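Local coordinates for protein probable tagatose 6-phosphate kinase (PDB 3TXV) that probably acts in carbohydrate metabolism, where it is thought to phosphorylate tagatose 6-phosphate, and belongs to the GatZ/KbaZ-like aldolase-subunit family, at residues A[23-28]-A[285-290]; A[35-40]-A[417-422]. All coordinates share one frame; numbering follows the deposited sequence.

Contact 1. Residues A[23-28]-A[285-290]; sequences IPSICS and ILKVGP
Strands 23-26 and 285-288 run parallel, their axes 27° apart, and Ile23 to Ile26 pair in order with Ile285 to Val288. This is the seam of a TIM barrel, where the first strand meets the eighth and closes the sheet. Leu286 N donates to Ile23 O at 3.2 Å, and Ser25 N to Leu286 O at 2.7 Å. Val288 N reaches Ser25 O at 2.9 Å. Cys27 N to Val288 O extends the pairing past the end of the first strand.

Ile23, Ser25, Ile285 and Lys287 face the barrel interior. Ile23 CG2 lies beside Ile285 CG1 at 3.8 Å, the two side chains pointing the same way. Lys287 has CG beside its own backbone N (chi1 -72°), and CG rests 3.7 Å from Ser25 CB. The lysine chain then bends at its last two torsions. Its CE passes Cys27 SG at 3.4 Å. Beyond this, Lys287 NZ forms salt bridges with Glu263 and Asp94, and Ser25 OG is hydrogen-bonded to Glu51.

Pro24, Ile26, Leu286 and Val288 face the outer helices. Here Ile26 CD1 meets Val288 CG1 at 4.1 Å, side by side, and helix 407-424 covers Pro24, Ile26 and Val288.

The chemistry is thus split between the two faces of the seam. The outer one is apolar and packs against helices, while the inner one carries the polar groups of Ser25 and Lys287, held by the carboxylates of Glu51, Glu263 and Asp94.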
loop_
_atom_site.group_PDB
_atom_site.type_symbol
_atom_site.label_atom_id
_atom_site.label_comp_id
_atom_site.label_asym_id
_atom_site.label_seq_id
_atom_site.Cartn_x
_atom_site.Cartn_y
_atom_site.Cartn_z
ATOM N N ILE A 23 -11.425 7.651 3.360
ATOM C CA ILE A 23 -10.970 7.096 2.084
ATOM C C ILE A 23 -9.955 5.971 2.286
ATOM O O ILE A 23 -9.036 6.094 3.138
ATOM C CB ILE A 23 -10.475 8.184 1.105
ATOM C CG1 ILE A 23 -10.208 7.585 -0.251
ATOM C CG2 ILE A 23 -9.218 8.859 1.590
ATOM C CD1 ILE A 23 -10.534 8.534 -1.401
ATOM N N PRO A 24 -10.169 4.835 1.575
ATOM C CA PRO A 24 -9.213 3.716 1.580
ATOM C C PRO A 24 -8.038 4.033 0.696
ATOM O O PRO A 24 -8.215 4.618 -0.379
ATOM C CB PRO A 24 -10.014 2.553 0.988
ATOM C CG PRO A 24 -11.151 3.146 0.353
ATOM C CD PRO A 24 -11.471 4.407 1.058
ATOM N N SER A 25 -6.846 3.690 1.168
ATOM C CA SER A 25 -5.632 3.974 0.419
ATOM C C SER A 25 -5.014 2.680 -0.063
ATOM O O SER A 25 -4.676 1.808 0.733
ATOM C CB SER A 25 -4.650 4.741 1.288
ATOM O OG SER A 25 -3.666 5.339 0.488
ATOM N N ILE A 26 -4.875 2.532 -1.367
ATOM C CA ILE A 26 -4.348 1.291 -1.895
ATOM C C ILE A 26 -2.907 1.483 -2.306
ATOM O O ILE A 26 -2.662 2.130 -3.329
ATOM C CB ILE A 26 -5.117 0.844 -3.131
ATOM C CG1 ILE A 26 -6.652 1.075 -2.980
ATOM C CG2 ILE A 26 -4.712 -0.546 -3.488
ATOM C CD1 ILE A 26 -7.324 0.453 -1.741
ATOM N N CYS A 27 -1.961 0.954 -1.516
ATOM C CA CYS A 27 -0.561 0.909 -1.946
ATOM C C CYS A 27 -0.192 -0.490 -2.302
ATOM O O CYS A 27 0.503 -1.183 -1.543
ATOM C CB CYS A 27 0.424 1.368 -0.882
ATOM S SG CYS A 27 -0.348 2.303 0.345
ATOM N N SER A 28 -0.665 -0.915 -3.452
ATOM C CA SER A 28 -0.100 -2.079 -4.056
ATOM C C SER A 28 0.331 -1.689 -5.464
ATOM O O SER A 28 -0.178 -0.737 -6.057
ATOM C CB SER A 28 -1.086 -3.249 -4.029
ATOM O OG SER A 28 -0.437 -4.419 -3.537
ATOM N N ILE A 285 -7.964 8.076 6.788
ATOM C CA ILE A 285 -7.273 7.540 5.631
ATOM C C ILE A 285 -6.594 6.288 6.110
ATOM O O ILE A 285 -5.811 6.324 7.076
ATOM C CB ILE A 285 -6.231 8.483 5.073
ATOM C CG1 ILE A 285 -6.909 9.716 4.457
ATOM C CG2 ILE A 285 -5.390 7.746 4.082
ATOM C CD1 ILE A 285 -6.063 10.914 4.484
ATOM N N LEU A 286 -6.925 5.194 5.426
ATOM C CA LEU A 286 -6.574 3.841 5.794
ATOM C C LEU A 286 -5.681 3.274 4.731
ATOM O O LEU A 286 -6.141 2.969 3.640
ATOM C CB LEU A 286 -7.846 3.000 5.854
ATOM C CG LEU A 286 -8.838 3.433 6.922
ATOM C CD1 LEU A 286 -10.226 3.005 6.534
ATOM C CD2 LEU A 286 -8.421 2.854 8.291
ATOM N N LYS A 287 -4.436 3.028 5.037
ATOM C CA LYS A 287 -3.581 2.455 4.044
ATOM C C LYS A 287 -3.538 0.956 4.139
ATOM O O LYS A 287 -3.225 0.401 5.159
ATOM C CB LYS A 287 -2.182 2.985 4.236
ATOM C CG LYS A 287 -2.007 4.402 3.847
ATOM C CD LYS A 287 -0.564 4.718 3.614
ATOM C CE LYS A 287 -0.313 5.190 2.226
ATOM N NZ LYS A 287 0.409 6.451 2.186
ATOM N N VAL A 288 -3.893 0.288 3.070
ATOM C CA VAL A 288 -3.775 -1.124 3.051
ATOM C C VAL A 288 -2.959 -1.399 1.854
ATOM O O VAL A 288 -3.113 -0.766 0.875
ATOM C CB VAL A 288 -5.112 -1.738 2.906
ATOM C CG1 VAL A 288 -5.780 -1.198 1.738
ATOM C CG2 VAL A 288 -5.023 -3.208 2.881
ATOM N N GLY A 289 -2.062 -2.357 1.968
ATOM C CA GLY A 289 -1.325 -2.898 0.862
ATOM C C GLY A 289 -1.183 -4.393 0.930
ATOM O O GLY A 289 -1.689 -5.109 0.130
ATOM N N PRO A 290 -0.477 -4.843 1.937
ATOM C CA PRO A 290 -0.078 -6.215 2.117
ATOM C C PRO A 290 -1.246 -7.126 2.253
ATOM O O PRO A 290 -1.274 -8.202 1.751
ATOM C CB PRO A 290 0.701 -6.134 3.391
ATOM C CG PRO A 290 1.337 -4.840 3.320
ATOM C CD PRO A 290 0.568 -3.960 2.431
#

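Contact 2. Residues A[35-40]-A[417-422]; sequences EAAMLR and AVLQDY
In this TIM barrel, helix 31-43 follows the first strand, and helix 407-424 near the chain's C-terminus packs beside it in the outer layer. Segments 35-40 and 417-422 have axes 10.0 Å apart at closest approach, with 45° between their directions.

Leu419 is the main apolar side chain between them. Its bond from CA to CB points toward helix 31-43, and its CG lies beside its own backbone N and anti to the carbonyl carbon (chi1 -74°). One branch, CD1, does the touching. It lies against the backbone of Ala36 and Ala37 as well as the Ala37 methyl, with Leu419 CD1 to Ala37 CB at 3.9 Å. Arg40 CB borders the same methyl, 4.1 Å from Leu419 CD1. Leu419 also touches Leu292 of helix 290-310.

Arg40 bends at its second and third torsions, and one face of its guanidinium lies over CA and CG of Gln420. This placement is doubtful, because Arg40 NH2 is modelled too close to Gln420 CG. As modelled, the guanidinium and the amide are not stacked flat, since their planes are 47° apart. The firmer polar partner of Arg40 is Asp416, which forms a salt bridge with NH2. The link from Arg40 NH2 to Gln420 OE1, at 3.4 Å, is weak and its geometry less certain.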
loop_
_atom_site.group_PDB
_atom_site.type_symbol
_atom_site.label_atom_id
_atom_site.label_comp_id
_atom_site.label_asym_id
_atom_site.label_seq_id
_atom_site.Cartn_x
_atom_site.Cartn_y
_atom_site.Cartn_z
ATOM N N GLU A 35 -6.713 -3.179 -10.700
ATOM C CA GLU A 35 -7.933 -3.537 -11.430
ATOM C C GLU A 35 -9.054 -3.808 -10.452
ATOM O O GLU A 35 -10.157 -3.301 -10.612
ATOM C CB GLU A 35 -7.668 -4.770 -12.287
ATOM C CG GLU A 35 -8.856 -5.357 -13.119
ATOM C CD GLU A 35 -8.350 -6.347 -14.191
ATOM O OE1 GLU A 35 -7.103 -6.481 -14.360
ATOM O OE2 GLU A 35 -9.173 -6.976 -14.884
ATOM N N ALA A 36 -8.755 -4.588 -9.422
ATOM C CA ALA A 36 -9.742 -4.943 -8.411
ATOM C C ALA A 36 -10.170 -3.760 -7.545
ATOM O O ALA A 36 -11.341 -3.616 -7.195
ATOM C CB ALA A 36 -9.207 -6.057 -7.554
ATOM N N ALA A 37 -9.217 -2.913 -7.205
ATOM C CA ALA A 37 -9.520 -1.700 -6.471
ATOM C C ALA A 37 -10.402 -0.825 -7.297
ATOM O O ALA A 37 -11.380 -0.303 -6.805
ATOM C CB ALA A 37 -8.257 -0.954 -6.073
HETATM N N MSE A 38 -10.065 -0.653 -8.556
HETATM C CA MSE A 38 -10.918 0.161 -9.394
HETATM C C MSE A 38 -12.351 -0.413 -9.435
HETATM O O MSE A 38 -13.286 0.271 -9.061
HETATM C CB MSE A 38 -10.308 0.344 -10.782
HETATM C CG MSE A 38 -9.188 1.375 -10.855
HETATM SE SE MSE A 38 -8.197 0.883 -12.402
HETATM C CE MSE A 38 -7.205 2.472 -12.860
ATOM N N LEU A 39 -12.508 -1.683 -9.816
ATOM C CA LEU A 39 -13.826 -2.322 -9.911
ATOM C C LEU A 39 -14.717 -2.104 -8.696
ATOM O O LEU A 39 -15.929 -1.920 -8.835
ATOM C CB LEU A 39 -13.712 -3.819 -10.233
ATOM C CG LEU A 39 -13.262 -4.192 -11.668
ATOM C CD1 LEU A 39 -13.142 -5.691 -11.878
ATOM C CD2 LEU A 39 -14.164 -3.593 -12.762
ATOM N N ARG A 40 -14.142 -2.114 -7.503
ATOM C CA ARG A 40 -14.950 -1.890 -6.318
ATOM C C ARG A 40 -15.372 -0.426 -6.228
ATOM O O ARG A 40 -16.563 -0.127 -6.021
ATOM C CB ARG A 40 -14.217 -2.368 -5.068
ATOM C CG ARG A 40 -14.702 -1.758 -3.767
ATOM C CD ARG A 40 -16.092 -2.154 -3.415
ATOM N NE ARG A 40 -16.265 -3.587 -3.593
ATOM C CZ ARG A 40 -17.242 -4.301 -3.047
ATOM N NH1 ARG A 40 -18.140 -3.718 -2.269
ATOM N NH2 ARG A 40 -17.312 -5.604 -3.271
ATOM N N ALA A 417 -12.845 -9.189 -1.628
ATOM C CA ALA A 417 -13.286 -9.492 -0.265
ATOM C C ALA A 417 -12.592 -8.624 0.814
ATOM O O ALA A 417 -13.228 -8.192 1.775
ATOM C CB ALA A 417 -13.165 -10.981 0.034
ATOM N N VAL A 418 -11.302 -8.351 0.638
ATOM C CA VAL A 418 -10.566 -7.445 1.525
ATOM C C VAL A 418 -11.096 -6.039 1.303
ATOM O O VAL A 418 -11.563 -5.393 2.238
ATOM C CB VAL A 418 -9.053 -7.487 1.240
ATOM C CG1 VAL A 418 -8.273 -6.726 2.300
ATOM C CG2 VAL A 418 -8.549 -8.945 1.105
ATOM N N LEU A 419 -11.074 -5.605 0.046
ATOM C CA LEU A 419 -11.573 -4.285 -0.360
ATOM C C LEU A 419 -12.974 -3.913 0.093
ATOM O O LEU A 419 -13.196 -2.781 0.468
ATOM C CB LEU A 419 -11.528 -4.131 -1.871
ATOM C CG LEU A 419 -10.169 -3.930 -2.512
ATOM C CD1 LEU A 419 -10.405 -3.469 -3.926
ATOM C CD2 LEU A 419 -9.326 -2.933 -1.731
ATOM N N GLN A 420 -13.914 -4.850 0.017
ATOM C CA GLN A 420 -15.271 -4.630 0.525
ATOM C C GLN A 420 -15.225 -4.029 1.923
ATOM O O GLN A 420 -15.969 -3.085 2.201
ATOM C CB GLN A 420 -16.101 -5.926 0.584
ATOM C CG GLN A 420 -17.220 -6.073 -0.464
ATOM C CD GLN A 420 -18.113 -7.329 -0.228
ATOM O OE1 GLN A 420 -18.458 -8.083 -1.171
ATOM N NE2 GLN A 420 -18.484 -7.548 1.038
ATOM N N ASP A 421 -14.361 -4.546 2.802
ATOM C CA ASP A 421 -14.399 -4.089 4.191
ATOM C C ASP A 421 -13.911 -2.653 4.333
ATOM O O ASP A 421 -14.351 -1.938 5.221
ATOM C CB ASP A 421 -13.620 -5.021 5.133
ATOM C CG ASP A 421 -14.171 -6.454 5.153
ATOM O OD1 ASP A 421 -15.412 -6.645 5.112
ATOM O OD2 ASP A 421 -13.334 -7.392 5.219
ATOM N N TYR A 422 -13.013 -2.230 3.452
ATOM C CA TYR A 422 -12.476 -0.884 3.530
ATOM C C TYR A 422 -13.513 0.124 3.082
ATOM O O TYR A 422 -13.712 1.144 3.742
ATOM C CB TYR A 422 -11.144 -0.751 2.786
ATOM C CG TYR A 422 -10.016 -1.372 3.583
ATOM C CD1 TYR A 422 -9.708 -2.724 3.453
ATOM C CD2 TYR A 422 -9.281 -0.622 4.499
ATOM C CE1 TYR A 422 -8.694 -3.311 4.191
ATOM C CE2 TYR A 422 -8.254 -1.214 5.259
ATOM C CZ TYR A 422 -7.970 -2.559 5.092
ATOM O OH TYR A 422 -6.969 -3.169 5.819
#

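Overall arrangement
The centre of contact 1 is about 5 Å from the centre of the chain, that of contact 2 about 13 Å, so contact 1 lies deeper. The first joins neighbouring strands of the barrel wall through backbone hydrogen bonds, and the second joins two helices outside that wall through side chains. Strand 23-26 leads into helix 31-43, so one strand-helix unit serves both. The contacts meet where Ile26 packs against both Ala37 and Leu419, and where Tyr422 packs on Pro24 and Val288. Charge differs with place: Lys287 is buried on the inner face of the barrel among acidic residues, whereas Arg40 is partly exposed between the two helices, with Asp416 as its salt-bridge partner.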